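Local coordinates for penicillin-binding protein 1A (Mycobacterium tuberculosis, PDB 5CXW), which builds cross-linked peptidoglycan for the mycobacterial cell wall, its C-terminal transpeptidase domain, the part crystallised here with penicillin V, joining the peptide subunits of neighbouring glycan strands, at residues V105-Q110 against L160-G165; Y116-S121 against C141-A146; T153-L158 against G201-Q206. All coordinates share one frame; numbering follows the deposited sequence.

Interaction 1 (V105-Q110 against L160-G165)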
# COMPACT_ATOMS: atom_id res chain seq x y z
N VAL A 105 6.71 -11.12 -4.53
CA VAL A 105 6.90 -10.83 -5.94
C VAL A 105 8.27 -11.29 -6.40
O VAL A 105 8.40 -11.99 -7.43
CB VAL A 105 6.72 -9.33 -6.30
CG1 VAL A 105 7.08 -9.07 -7.73
CG2 VAL A 105 5.27 -8.87 -6.08
N ALA A 106 9.29 -10.85 -5.69
CA ALA A 106 10.66 -11.17 -6.08
C ALA A 106 10.91 -12.69 -6.16
O ALA A 106 11.58 -13.17 -7.08
CB ALA A 106 11.65 -10.59 -5.09
N ALA A 107 10.38 -13.40 -5.17
CA ALA A 107 10.53 -14.82 -5.11
C ALA A 107 9.89 -15.49 -6.32
O ALA A 107 10.48 -16.37 -7.01
CB ALA A 107 9.92 -15.36 -3.84
N LEU A 108 8.64 -15.15 -6.58
CA LEU A 108 7.90 -15.75 -7.66
C LEU A 108 8.61 -15.48 -9.00
O LEU A 108 8.65 -16.35 -9.86
CB LEU A 108 6.47 -15.22 -7.69
CG LEU A 108 5.60 -15.73 -6.55
CD1 LEU A 108 4.43 -14.79 -6.34
CD2 LEU A 108 5.05 -17.06 -6.88
N GLU A 109 9.20 -14.29 -9.14
CA GLU A 109 9.91 -13.93 -10.36
C GLU A 109 11.17 -14.84 -10.58
O GLU A 109 11.71 -14.94 -11.72
CB GLU A 109 10.25 -12.47 -10.32
CG GLU A 109 9.04 -11.60 -10.61
CD GLU A 109 9.32 -10.12 -10.62
OE1 GLU A 109 10.39 -9.74 -10.15
OE2 GLU A 109 8.45 -9.36 -11.09
N GLN A 110 11.68 -15.44 -9.52
CA GLN A 110 12.83 -16.32 -9.55
C GLN A 110 12.46 -17.77 -9.57
O GLN A 110 13.30 -18.63 -9.41
CB GLN A 110 13.75 -16.03 -8.39
CG GLN A 110 14.39 -14.69 -8.50
CD GLN A 110 15.42 -14.39 -7.41
OE1 GLN A 110 16.07 -15.28 -6.80
NE2 GLN A 110 15.64 -13.09 -7.22
N LEU A 160 16.54 -13.93 2.14
CA LEU A 160 17.92 -14.39 2.04
C LEU A 160 18.14 -15.45 0.95
O LEU A 160 19.26 -15.56 0.40
CB LEU A 160 18.43 -14.84 3.39
CG LEU A 160 18.52 -13.75 4.43
CD1 LEU A 160 18.84 -14.42 5.75
CD2 LEU A 160 19.47 -12.63 4.11
N LYS A 161 17.10 -16.19 0.62
CA LYS A 161 17.16 -17.21 -0.44
C LYS A 161 17.20 -16.57 -1.82
O LYS A 161 17.69 -17.17 -2.79
CB LYS A 161 15.91 -18.05 -0.34
CG LYS A 161 15.67 -19.11 -1.41
CD LYS A 161 16.63 -20.24 -1.32
CE LYS A 161 16.08 -21.33 -2.25
NZ LYS A 161 17.07 -22.41 -2.32
N LEU A 162 16.63 -15.37 -1.96
CA LEU A 162 16.64 -14.73 -3.26
C LEU A 162 18.03 -14.40 -3.79
O LEU A 162 18.90 -13.94 -3.04
CB LEU A 162 15.93 -13.38 -3.18
CG LEU A 162 14.45 -13.34 -2.72
CD1 LEU A 162 14.00 -11.92 -2.59
CD2 LEU A 162 13.60 -14.09 -3.66
N ASN A 163 18.22 -14.59 -5.09
CA ASN A 163 19.34 -13.99 -5.78
C ASN A 163 19.19 -12.49 -5.66
O ASN A 163 18.13 -11.95 -5.99
CB ASN A 163 19.32 -14.41 -7.24
CG ASN A 163 19.55 -15.89 -7.40
OD1 ASN A 163 20.33 -16.49 -6.65
ND2 ASN A 163 18.98 -16.45 -8.45
N GLY A 164 20.20 -11.85 -5.07
CA GLY A 164 20.16 -10.40 -4.80
C GLY A 164 19.69 -10.03 -3.43
O GLY A 164 19.80 -8.88 -3.01
N GLY A 165 19.10 -10.97 -2.68
CA GLY A 165 18.73 -10.71 -1.29
C GLY A 165 17.87 -9.44 -1.16
O GLY A 165 16.87 -9.29 -1.85
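Leu-162 reaches from the turn that ends helix 152-161 onto the flank of helix 100-109, where it meets Ala-106, Ala-107 and Gln-110. Its CB lies near the amide end of Gln-110, 4.1 Å from both Gln-110 OE1 and NE2. CG stands anti to the carbonyl carbon (chi1 -59°), and from it the two methyl branches part to neighbouring alanines. CD1 meets the methyl of Ala-106, with CD1 and Ala-106 CB 3.7 Å apart. CD2 rests against the main chain of the helix, 3.5 Å from Ala-107 CA, and also touches Ala-107 CB at 3.9 Å. Beyond the apolar patch, Gln-110 closes the contact with two bonds to a single residue. Its chain is extended beyond CG, and its amide addresses the main chain of Asn-163 with both ends. Asn-163 N donates to Gln-110 OE1 over 2.8 Å, on a lone pair in the carbonyl plane. Gln-110 NE2 returns a bond to Asn-163 O over 3.0 Å, also on a lone pair of that oxygen, which sits 18° out of the glutamine amide plane. With OE1 accepting and NE2 donating, a flipped amide would put like groups together, so its orientation is probably fixed. The backbone it holds is a type II beta turn from Leu-162 to Gly-165, closed by Gly-165 N on Leu-162 O at 3.0 Å, with Gly-164 at the positive-phi corner. Ala-168 and Val-169 of helix 165-176 touch Leu-162 as well. This is helix-to-turn packing in the transpeptidase fold of penicillin-binding proteins: helix 100-109, which starts just after Ser-97, the probable acyl-ester nucleophile, is joined at its far end to the turn between helices 152-161 and 165-176.

Interaction 2 (Y116-S121 against C141-A146)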
# COMPACT_ATOMS: atom_id res chain seq x y z
N TYR A 116 6.63 -23.18 -1.71
CA TYR A 116 7.99 -23.26 -1.18
C TYR A 116 7.92 -23.27 0.35
O TYR A 116 7.37 -22.34 0.96
CB TYR A 116 8.85 -22.09 -1.71
CG TYR A 116 10.24 -22.11 -1.13
CD1 TYR A 116 11.07 -23.20 -1.28
CD2 TYR A 116 10.71 -21.00 -0.41
CE1 TYR A 116 12.36 -23.19 -0.76
CE2 TYR A 116 12.02 -20.96 0.08
CZ TYR A 116 12.80 -22.05 -0.04
OH TYR A 116 14.07 -21.94 0.52
N GLN A 117 8.48 -24.30 0.96
CA GLN A 117 8.39 -24.48 2.43
C GLN A 117 9.57 -23.81 3.09
O GLN A 117 10.73 -24.08 2.71
CB GLN A 117 8.45 -25.97 2.74
CG GLN A 117 7.27 -26.76 2.25
CD GLN A 117 6.07 -26.55 3.13
OE1 GLN A 117 6.20 -26.36 4.35
NE2 GLN A 117 4.89 -26.50 2.52
N VAL A 118 9.28 -22.99 4.10
CA VAL A 118 10.26 -22.19 4.82
C VAL A 118 10.16 -22.42 6.32
O VAL A 118 9.06 -22.58 6.85
CB VAL A 118 10.04 -20.68 4.58
CG1 VAL A 118 11.16 -19.88 5.19
CG2 VAL A 118 9.96 -20.41 3.10
N ASP A 119 11.32 -22.51 7.01
CA ASP A 119 11.32 -22.65 8.45
C ASP A 119 10.87 -21.33 9.09
O ASP A 119 11.28 -20.29 8.63
CB ASP A 119 12.75 -22.96 8.89
CG ASP A 119 12.89 -23.13 10.40
OD1 ASP A 119 11.95 -23.25 11.14
OD2 ASP A 119 14.05 -23.23 10.84
N SER A 120 9.99 -21.37 10.10
CA SER A 120 9.54 -20.16 10.78
C SER A 120 10.18 -19.91 12.13
O SER A 120 9.78 -19.01 12.85
CB SER A 120 8.01 -20.17 10.93
OG SER A 120 7.59 -21.17 11.77
N SER A 121 11.17 -20.73 12.47
CA SER A 121 11.79 -20.59 13.78
C SER A 121 12.54 -19.26 13.90
O SER A 121 12.93 -18.65 12.87
CB SER A 121 12.77 -21.74 14.03
OG SER A 121 13.88 -21.68 13.19
N CYS A 141 6.32 -24.07 6.98
CA CYS A 141 5.06 -23.93 6.17
C CYS A 141 5.40 -23.17 4.92
O CYS A 141 6.44 -22.56 4.85
CB CYS A 141 3.92 -23.21 6.91
SG CYS A 141 4.23 -21.52 7.43
N ASN A 142 4.50 -23.16 3.98
CA ASN A 142 4.76 -22.47 2.75
C ASN A 142 4.70 -20.95 2.86
O ASN A 142 4.21 -20.37 3.84
CB ASN A 142 3.96 -23.02 1.57
CG ASN A 142 2.48 -22.70 1.65
OD1 ASN A 142 2.08 -21.55 1.89
ND2 ASN A 142 1.66 -23.74 1.48
N ILE A 143 5.28 -20.33 1.85
CA ILE A 143 5.34 -18.86 1.85
C ILE A 143 3.99 -18.13 1.69
O ILE A 143 3.86 -16.97 2.09
CB ILE A 143 6.39 -18.34 0.87
CG1 ILE A 143 6.09 -18.68 -0.57
CG2 ILE A 143 7.76 -18.81 1.29
CD1 ILE A 143 7.11 -18.06 -1.56
N ALA A 144 2.98 -18.79 1.16
CA ALA A 144 1.62 -18.23 1.18
C ALA A 144 1.02 -18.20 2.61
O ALA A 144 0.46 -17.16 3.05
CB ALA A 144 0.73 -18.98 0.28
N GLU A 145 1.18 -19.31 3.32
CA GLU A 145 0.74 -19.41 4.71
C GLU A 145 1.51 -18.42 5.57
O GLU A 145 0.93 -17.75 6.42
CB GLU A 145 0.87 -20.84 5.20
CG GLU A 145 0.51 -21.09 6.66
CD GLU A 145 -0.96 -21.26 6.95
OE1 GLU A 145 -1.28 -21.42 8.15
OE2 GLU A 145 -1.77 -21.27 6.01
N ALA A 146 2.83 -18.29 5.35
CA ALA A 146 3.63 -17.35 6.13
C ALA A 146 3.25 -15.90 5.83
O ALA A 146 3.42 -15.08 6.69
CB ALA A 146 5.13 -17.58 5.91
O HOH W 1 2.48 -25.12 4.57
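Gln-117 and Asn-142 face each other as the non-hydrogen-bonded pair of a short antiparallel two-stranded sheet, both side chains on one face, while Val-118 and Cys-141 form the hydrogen-bonded pair with theirs on the other. The two amides are turned 71° apart and serve different ends. Gln-117 bends at chi2 (-76°), which swings CD back toward the opposite strand; its OE1 comes 3.2 Å from Cys-141 CA, and NE2 lies 3.7 Å from Asn-142 CB. Asn-142 instead turns CG between its backbone N and carbonyl carbon (chi1 71°), away from the sheet and over the start of helix 143-149. There OD1 accepts from Glu-145 N at 2.8 Å, nearly along the C=O axis, making Asn-142 the N-cap. A water accepts a hydrogen bond from Asn-142 N and a weak one from Gln-117 NE2. Between the strands, Val-118 N donates to Cys-141 O at 3.0 Å, and Cys-141 N to Val-118 O at 3.1 Å. Just before the strand, Tyr-116 O receives a weak bond from Ile-143 N and a CA-H...O contact from Asn-142. The Tyr-116 ring crosses the Ile-143 side chain obliquely, CD2 lying 4.0 Å from Ile-143 CG2. Cys-141 turns its sulfur to the disulfide with Cys-138. Backbone bonds set the register, the disulfide ties the strand covalently to the preceding loop, and the cap takes up an amide N-H of the first helical turn; strand 140-142 runs directly into helix 143-149, with Asn-142 serving as both the last strand residue and the N-cap.

Interaction 3 (T153-L158 against G201-Q206)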
# COMPACT_ATOMS: atom_id res chain seq x y z
N THR A 153 10.07 -14.18 10.54
CA THR A 153 11.23 -15.08 10.44
C THR A 153 11.21 -15.74 9.04
O THR A 153 12.24 -15.78 8.32
CB THR A 153 11.15 -16.14 11.53
OG1 THR A 153 9.90 -16.80 11.42
CG2 THR A 153 11.33 -15.53 12.92
N SER A 154 10.05 -16.23 8.62
CA SER A 154 9.94 -16.92 7.35
C SER A 154 10.27 -15.99 6.18
O SER A 154 10.95 -16.37 5.23
CB SER A 154 8.49 -17.38 7.18
OG SER A 154 8.07 -18.23 8.26
N TYR A 155 9.79 -14.75 6.27
CA TYR A 155 10.00 -13.76 5.19
C TYR A 155 11.48 -13.31 5.16
O TYR A 155 11.99 -12.98 4.10
CB TYR A 155 8.94 -12.61 5.22
CG TYR A 155 7.85 -13.06 4.27
CD1 TYR A 155 6.94 -14.05 4.63
CD2 TYR A 155 7.81 -12.60 2.99
CE1 TYR A 155 6.02 -14.57 3.70
CE2 TYR A 155 6.94 -13.09 2.04
CZ TYR A 155 6.04 -14.08 2.38
OH TYR A 155 5.22 -14.62 1.44
N TYR A 156 12.13 -13.22 6.32
CA TYR A 156 13.60 -12.99 6.35
C TYR A 156 14.33 -14.11 5.63
O TYR A 156 15.18 -13.86 4.77
CB TYR A 156 14.10 -12.86 7.77
CG TYR A 156 14.80 -11.58 8.08
CD1 TYR A 156 14.09 -10.47 8.42
CD2 TYR A 156 16.19 -11.48 8.05
CE1 TYR A 156 14.70 -9.26 8.70
CE2 TYR A 156 16.82 -10.30 8.40
CZ TYR A 156 16.07 -9.19 8.69
OH TYR A 156 16.70 -8.00 9.07
N ARG A 157 14.00 -15.37 5.93
CA ARG A 157 14.62 -16.48 5.26
C ARG A 157 14.30 -16.48 3.75
O ARG A 157 15.15 -16.87 2.93
CB ARG A 157 14.23 -17.84 5.86
CG ARG A 157 14.74 -18.11 7.25
CD ARG A 157 14.53 -19.56 7.62
NE ARG A 157 15.20 -19.89 8.90
CZ ARG A 157 14.66 -19.68 10.12
NH1 ARG A 157 13.43 -19.29 10.27
NH2 ARG A 157 15.39 -19.95 11.22
N LEU A 158 13.07 -16.13 3.39
CA LEU A 158 12.74 -16.09 1.99
C LEU A 158 13.60 -15.02 1.26
O LEU A 158 14.16 -15.30 0.18
CB LEU A 158 11.29 -15.78 1.78
CG LEU A 158 10.85 -15.70 0.33
CD1 LEU A 158 11.06 -16.98 -0.47
CD2 LEU A 158 9.38 -15.28 0.29
N GLY A 201 16.43 -5.17 6.62
CA GLY A 201 15.16 -4.67 7.16
C GLY A 201 14.07 -4.29 6.15
O GLY A 201 12.94 -4.08 6.52
N ILE A 202 14.47 -4.20 4.89
CA ILE A 202 13.54 -3.86 3.82
C ILE A 202 12.34 -4.80 3.89
O ILE A 202 11.23 -4.35 3.63
CB ILE A 202 14.21 -3.87 2.45
CG1 ILE A 202 13.19 -3.36 1.39
CG2 ILE A 202 14.74 -5.28 2.05
CD1 ILE A 202 13.76 -3.02 0.06
N VAL A 203 12.55 -6.10 4.12
CA VAL A 203 11.42 -7.04 4.04
C VAL A 203 10.41 -6.84 5.15
O VAL A 203 9.24 -7.25 5.03
CB VAL A 203 11.91 -8.53 3.98
CG1 VAL A 203 12.59 -8.99 5.30
CG2 VAL A 203 10.78 -9.47 3.57
N LEU A 204 10.84 -6.23 6.25
CA LEU A 204 9.97 -5.86 7.33
C LEU A 204 9.54 -4.41 7.28
O LEU A 204 9.12 -3.86 8.32
CB LEU A 204 10.64 -6.21 8.63
CG LEU A 204 11.06 -7.71 8.77
CD1 LEU A 204 11.73 -7.97 10.11
CD2 LEU A 204 9.94 -8.67 8.53
N GLY A 205 9.62 -3.81 6.10
CA GLY A 205 9.09 -2.51 5.86
C GLY A 205 9.74 -1.40 6.64
O GLY A 205 9.04 -0.47 7.04
N GLN A 206 11.05 -1.49 6.89
CA GLN A 206 11.75 -0.54 7.72
C GLN A 206 12.12 0.77 6.98
O GLN A 206 12.37 1.77 7.64
CB GLN A 206 12.96 -1.18 8.41
CG GLN A 206 12.62 -2.45 9.21
CD GLN A 206 12.49 -2.25 10.72
OE1 GLN A 206 12.08 -1.19 11.21
NE2 GLN A 206 12.85 -3.31 11.50
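Tyr-156 and Leu-204 make the closest contact here, a methyl brought to the rim of an aromatic ring. Leu-204 CD1 approaches at the edge, near the ring plane, 3.5 Å from Tyr-156 CE1, while its CG lies in the plane at 4.0 Å from the same atom; the two side chains cross at about a right angle. Tyr-156 holds an unusual first torsion (chi1 -122°), which turns CG toward the 201-206 segment. Val-203 packs alongside, CG1 meeting Tyr-156 CD1 at 3.8 Å. Its other branch, CG2, turns to the neighbouring tyrosine, 3.8 Å from Tyr-155 O and 4.0 Å from Tyr-155 CB, at the edge of that ring. These apolar contacts join helix 152-161 of the transpeptidase domain to a short 3-10 turn, 201-203, next to the active site. The Leu-204 side chain is about 5 Å from that of Ser-97, probably the acylated serine, and about 6 Å from the penicillin V group. At the far end of its ring, Tyr-156 packs its hydroxyl against the backbone of Gly-201, OH lying 3.8 Å from Gly-201 N. Among the polar groups, Tyr-155 OH hydrogen-bonds to the carbonyl oxygen of Ile-143, while its side chain also touches Lys-100, which would be the lysine of the SxxK motif. Backbone hydrogen bonds tie Gly-205 to Thr-95 and Gly-96, immediately before Ser-97.

In the fold
Interactions 1 and 3 are buried contacts that share helix 152-161, interaction 1 at its C-terminal end and interaction 3 along its middle; they meet where Ala-107 packs on Leu-158. Interaction 2 is only partly buried, and its strand and helix lie beside the same helix: Ser-120 O and Ser-121 O are probably hydrogen-bonded to Thr-153 OG1 and Arg-157 NH1, and Tyr-116 packs on Lys-161. Chemistry follows place. Interaction 3, nearest the penicillin, is apolar across its segments; interaction 1 adds a glutamine amide at its partly exposed edge; interaction 2, away from the ligand, relies on backbone bonds, a helix cap and a disulfide.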